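Local coordinates for sugar ABC transporter (Sugar-binding protein) (Bacillus halodurans, PDB 4YO7) that binds myo-inositol between its two lobes and probably serves as the solute-binding component of a sugar ABC transporter, at residues K46-L59 with F97-V110. Sequence-based numbering, arbitrary orientation. Where two conformers were deposited one is given.
Sequences KVIGVSISNLDEFL and FISRNVDAIIVNPV. With INS (1,2,3,4,5,6-hexahydroxy-cyclohexane), chain F.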
# COMPACT_ATOMS: atom_id res chain seq x y z
N LYS A 46 -5.74 -15.56 -24.92
CA LYS A 46 -5.08 -15.79 -23.65
C LYS A 46 -5.90 -15.17 -22.52
O LYS A 46 -6.75 -14.33 -22.77
CB LYS A 46 -3.66 -15.24 -23.67
CG LYS A 46 -2.72 -16.15 -24.46
CD LYS A 46 -1.31 -15.69 -24.41
CE LYS A 46 -0.51 -16.27 -25.58
NZ LYS A 46 -0.55 -17.73 -25.59
N VAL A 47 -5.69 -15.64 -21.30
CA VAL A 47 -6.50 -15.22 -20.17
C VAL A 47 -5.59 -14.93 -19.01
O VAL A 47 -4.73 -15.73 -18.70
CB VAL A 47 -7.54 -16.30 -19.75
CG1 VAL A 47 -8.42 -15.80 -18.60
CG2 VAL A 47 -8.41 -16.70 -20.94
N ILE A 48 -5.81 -13.80 -18.35
CA ILE A 48 -5.13 -13.49 -17.12
C ILE A 48 -6.15 -13.35 -16.00
O ILE A 48 -7.12 -12.62 -16.15
CB ILE A 48 -4.28 -12.22 -17.25
CG1 ILE A 48 -3.09 -12.51 -18.16
CG2 ILE A 48 -3.78 -11.73 -15.88
CD1 ILE A 48 -2.26 -11.30 -18.55
N GLY A 49 -5.90 -14.05 -14.89
CA GLY A 49 -6.76 -13.96 -13.73
C GLY A 49 -6.14 -13.03 -12.71
O GLY A 49 -4.98 -13.16 -12.41
N VAL A 50 -6.92 -12.09 -12.19
CA VAL A 50 -6.45 -11.13 -11.20
C VAL A 50 -7.29 -11.22 -9.95
O VAL A 50 -8.52 -11.24 -10.04
CB VAL A 50 -6.54 -9.71 -11.76
CG1 VAL A 50 -5.99 -8.66 -10.78
CG2 VAL A 50 -5.79 -9.65 -13.06
N SER A 51 -6.64 -11.30 -8.80
CA SER A 51 -7.35 -11.23 -7.52
C SER A 51 -6.75 -10.12 -6.67
O SER A 51 -5.65 -10.27 -6.16
CB SER A 51 -7.29 -12.56 -6.77
OG SER A 51 -7.91 -12.46 -5.48
N ILE A 52 -7.50 -9.02 -6.54
CA ILE A 52 -7.05 -7.91 -5.72
C ILE A 52 -7.61 -8.13 -4.31
O ILE A 52 -8.68 -8.69 -4.16
CB ILE A 52 -7.49 -6.56 -6.32
CG1 ILE A 52 -6.70 -5.40 -5.69
CG2 ILE A 52 -9.00 -6.34 -6.21
CD1 ILE A 52 -6.76 -4.13 -6.51
N SER A 53 -6.86 -7.75 -3.27
CA SER A 53 -7.33 -8.01 -1.90
C SER A 53 -8.67 -7.36 -1.60
O SER A 53 -9.51 -7.98 -0.96
CB SER A 53 -6.29 -7.54 -0.86
OG SER A 53 -6.09 -6.15 -0.92
N ASN A 54 -8.84 -6.12 -2.03
CA ASN A 54 -10.06 -5.35 -1.82
C ASN A 54 -9.90 -4.03 -2.54
O ASN A 54 -8.81 -3.73 -3.01
CB ASN A 54 -10.37 -5.17 -0.31
CG ASN A 54 -9.52 -4.10 0.37
OD1 ASN A 54 -8.29 -4.03 0.23
ND2 ASN A 54 -10.19 -3.29 1.15
N LEU A 55 -10.99 -3.28 -2.65
CA LEU A 55 -10.97 -1.99 -3.35
C LEU A 55 -10.97 -0.84 -2.35
O LEU A 55 -11.91 -0.05 -2.28
CB LEU A 55 -12.15 -1.91 -4.32
CG LEU A 55 -12.03 -2.95 -5.44
CD1 LEU A 55 -13.32 -2.96 -6.25
CD2 LEU A 55 -10.86 -2.68 -6.35
N ASP A 56 -9.89 -0.72 -1.60
CA ASP A 56 -9.76 0.39 -0.66
C ASP A 56 -9.30 1.66 -1.39
O ASP A 56 -9.19 1.66 -2.63
CB ASP A 56 -8.85 -0.00 0.52
CG ASP A 56 -7.42 -0.36 0.12
OD1 ASP A 56 -6.86 0.26 -0.80
OD2 ASP A 56 -6.81 -1.25 0.79
N GLU A 57 -9.08 2.74 -0.65
CA GLU A 57 -8.85 4.04 -1.28
C GLU A 57 -7.70 3.98 -2.29
O GLU A 57 -7.85 4.36 -3.44
CB GLU A 57 -8.59 5.13 -0.23
CG GLU A 57 -8.57 6.57 -0.79
CD GLU A 57 -9.94 7.17 -1.03
OE1 GLU A 57 -10.97 6.55 -0.66
OE2 GLU A 57 -10.00 8.29 -1.58
N PHE A 58 -6.55 3.49 -1.86
CA PHE A 58 -5.39 3.42 -2.73
C PHE A 58 -5.54 2.33 -3.80
O PHE A 58 -5.24 2.56 -4.99
CB PHE A 58 -4.13 3.20 -1.91
CG PHE A 58 -2.90 2.97 -2.73
CD1 PHE A 58 -2.16 4.05 -3.20
CD2 PHE A 58 -2.49 1.70 -3.08
CE1 PHE A 58 -1.02 3.86 -3.98
CE2 PHE A 58 -1.35 1.51 -3.87
CZ PHE A 58 -0.63 2.59 -4.30
N LEU A 59 -6.01 1.15 -3.40
CA LEU A 59 -6.02 0.03 -4.33
C LEU A 59 -7.04 0.23 -5.45
O LEU A 59 -6.90 -0.35 -6.53
CB LEU A 59 -6.26 -1.29 -3.59
CG LEU A 59 -5.06 -1.81 -2.82
CD1 LEU A 59 -5.47 -3.04 -2.04
CD2 LEU A 59 -3.82 -2.12 -3.72
N PHE A 97 -8.86 -19.93 -11.18
CA PHE A 97 -7.93 -19.57 -12.24
C PHE A 97 -7.06 -20.75 -12.67
O PHE A 97 -6.84 -20.95 -13.84
CB PHE A 97 -7.01 -18.42 -11.82
CG PHE A 97 -7.72 -17.13 -11.48
CD1 PHE A 97 -8.95 -16.78 -12.01
CD2 PHE A 97 -7.06 -16.21 -10.65
CE1 PHE A 97 -9.54 -15.56 -11.67
CE2 PHE A 97 -7.65 -15.02 -10.32
CZ PHE A 97 -8.87 -14.69 -10.83
N ILE A 98 -6.59 -21.55 -11.71
CA ILE A 98 -5.82 -22.75 -12.04
C ILE A 98 -6.69 -23.74 -12.81
O ILE A 98 -6.25 -24.27 -13.83
CB ILE A 98 -5.28 -23.41 -10.78
CG1 ILE A 98 -4.22 -22.51 -10.16
CG2 ILE A 98 -4.71 -24.79 -11.09
CD1 ILE A 98 -3.78 -22.93 -8.76
N SER A 99 -7.91 -23.95 -12.36
CA SER A 99 -8.75 -24.95 -13.01
C SER A 99 -9.15 -24.56 -14.44
O SER A 99 -9.38 -25.44 -15.28
CB SER A 99 -9.98 -25.23 -12.18
OG SER A 99 -10.97 -24.22 -12.25
N ARG A 100 -9.22 -23.26 -14.70
CA ARG A 100 -9.48 -22.70 -16.03
C ARG A 100 -8.26 -22.76 -16.94
O ARG A 100 -8.37 -22.56 -18.15
CB ARG A 100 -9.91 -21.23 -15.92
CG ARG A 100 -11.29 -20.95 -15.43
CD ARG A 100 -11.38 -19.45 -15.16
NE ARG A 100 -12.74 -19.00 -14.83
CZ ARG A 100 -13.60 -18.49 -15.71
NH1 ARG A 100 -13.27 -18.37 -16.99
NH2 ARG A 100 -14.82 -18.12 -15.31
N ASN A 101 -7.09 -23.00 -16.33
CA ASN A 101 -5.79 -22.98 -16.99
C ASN A 101 -5.47 -21.62 -17.61
O ASN A 101 -5.07 -21.53 -18.78
CB ASN A 101 -5.68 -24.09 -18.05
CG ASN A 101 -4.24 -24.49 -18.31
OD1 ASN A 101 -3.38 -24.34 -17.43
ND2 ASN A 101 -3.96 -24.98 -19.51
N VAL A 102 -5.64 -20.56 -16.83
CA VAL A 102 -5.26 -19.23 -17.30
C VAL A 102 -3.76 -19.18 -17.59
O VAL A 102 -2.98 -20.03 -17.14
CB VAL A 102 -5.62 -18.11 -16.29
CG1 VAL A 102 -7.13 -18.12 -15.97
CG2 VAL A 102 -4.79 -18.23 -15.01
N ASP A 103 -3.37 -18.18 -18.35
CA ASP A 103 -1.99 -18.05 -18.82
C ASP A 103 -1.08 -17.32 -17.84
O ASP A 103 0.14 -17.52 -17.87
CB ASP A 103 -2.00 -17.35 -20.17
CG ASP A 103 -2.72 -18.16 -21.21
OD1 ASP A 103 -2.10 -19.11 -21.76
OD2 ASP A 103 -3.91 -17.87 -21.46
N ALA A 104 -1.66 -16.53 -16.96
CA ALA A 104 -0.94 -15.91 -15.86
C ALA A 104 -1.92 -15.44 -14.82
O ALA A 104 -3.09 -15.20 -15.12
CB ALA A 104 -0.07 -14.74 -16.32
N ILE A 105 -1.43 -15.31 -13.59
CA ILE A 105 -2.22 -14.86 -12.45
C ILE A 105 -1.53 -13.66 -11.81
O ILE A 105 -0.33 -13.66 -11.64
CB ILE A 105 -2.40 -15.98 -11.43
CG1 ILE A 105 -3.26 -17.08 -12.06
CG2 ILE A 105 -3.04 -15.47 -10.14
CD1 ILE A 105 -3.33 -18.37 -11.26
N ILE A 106 -2.33 -12.66 -11.47
CA ILE A 106 -1.89 -11.52 -10.66
C ILE A 106 -2.63 -11.60 -9.33
O ILE A 106 -3.86 -11.62 -9.31
CB ILE A 106 -2.16 -10.14 -11.32
CG1 ILE A 106 -1.50 -10.05 -12.69
CG2 ILE A 106 -1.69 -9.01 -10.39
CD1 ILE A 106 -1.92 -8.82 -13.48
N VAL A 107 -1.87 -11.64 -8.23
CA VAL A 107 -2.44 -11.59 -6.87
C VAL A 107 -1.87 -10.43 -6.06
O VAL A 107 -0.68 -10.19 -6.04
CB VAL A 107 -2.16 -12.88 -6.08
CG1 VAL A 107 -2.62 -12.77 -4.62
CG2 VAL A 107 -2.86 -14.05 -6.73
N ASN A 108 -2.78 -9.72 -5.40
CA ASN A 108 -2.50 -8.77 -4.33
C ASN A 108 -2.93 -9.44 -2.97
O ASN A 108 -4.12 -9.51 -2.69
CB ASN A 108 -3.27 -7.49 -4.67
CG ASN A 108 -3.30 -6.49 -3.56
OD1 ASN A 108 -4.35 -6.21 -3.01
ND2 ASN A 108 -2.15 -5.86 -3.28
N PRO A 109 -1.98 -10.01 -2.19
CA PRO A 109 -2.42 -10.98 -1.15
C PRO A 109 -3.16 -10.38 0.03
O PRO A 109 -2.73 -9.39 0.58
CB PRO A 109 -1.13 -11.59 -0.62
CG PRO A 109 -0.02 -11.01 -1.42
CD PRO A 109 -0.52 -10.07 -2.43
N VAL A 110 -4.23 -11.05 0.42
CA VAL A 110 -4.99 -10.67 1.60
C VAL A 110 -4.14 -10.75 2.86
O VAL A 110 -4.21 -9.87 3.70
CB VAL A 110 -6.25 -11.54 1.71
CG1 VAL A 110 -6.95 -11.37 3.07
CG2 VAL A 110 -7.18 -11.18 0.55
C1 INS F . -3.21 -1.20 1.31
C2 INS F . -3.77 0.22 1.37
C3 INS F . -2.67 1.17 1.83
C4 INS F . -1.47 1.13 0.87
C5 INS F . -0.94 -0.31 0.78
C6 INS F . -2.05 -1.25 0.33
O1 INS F . -4.23 -2.13 0.85
O2 INS F . -4.20 0.57 0.05
O3 INS F . -3.26 2.50 1.87
O4 INS F . -0.41 1.95 1.39
O5 INS F . 0.11 -0.34 -0.21
O6 INS F . -1.50 -2.63 0.33
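Strands 46-52 and 104-107 run side by side as parallel neighbours, their axes 14° apart and 4.7 Å at closest approach, with V50 facing I106 and S51 facing V107. They belong to the six-stranded parallel sheet of one lobe of a type I periplasmic binding protein fold, where 46-52 lies between 76-82 and 104-107, and 129-132 follows on the far side of 104-107. Backbone hydrogen bonds of 2.8 to 3.0 Å link the two segments: D103 N to V47 O, G49 N to A104 O, I106 N to G49 O, S51 N to I106 O and N108 N to S51 O, with D103 and N108 just beyond strand 104-107. D103 adds a side-chain bond at the N-terminal end: its OD2 accepts from V47 N at 2.9 Å through the anti lone pair.

On one face of the sheet, V50 and I106 lie alongside each other, CG2 of V50 meeting CD1 of I106 at 4.0 Å. On the other, the ring of F97, from the last turn of helix 87-100, lies flat over G49, whose CA sits 3.6 Å from the ring centroid and 8° off its normal, a CH-pi contact. The chain returns to the sheet through a Schellman motif at N101.

Past the strand ends, N108 has CG anti to its backbone N, which carries the amide across to S53. ND2 donates to A132 O, so with OD1 engaged by S53 both ends of the amide are held. A leucine in place of N108 would probably leave S53 N and OG without their shared acceptor and A132 O without this donor. The loop from S53 leads to D56, which caps helix 57-70 through L59 N and accepts from both O1 and O2 of the inositol. At N108, OD1 takes two bonds: S53 N in the carbonyl plane at 3.0 Å, and S53 OG, tilted 23° from that plane, at 2.7 Å.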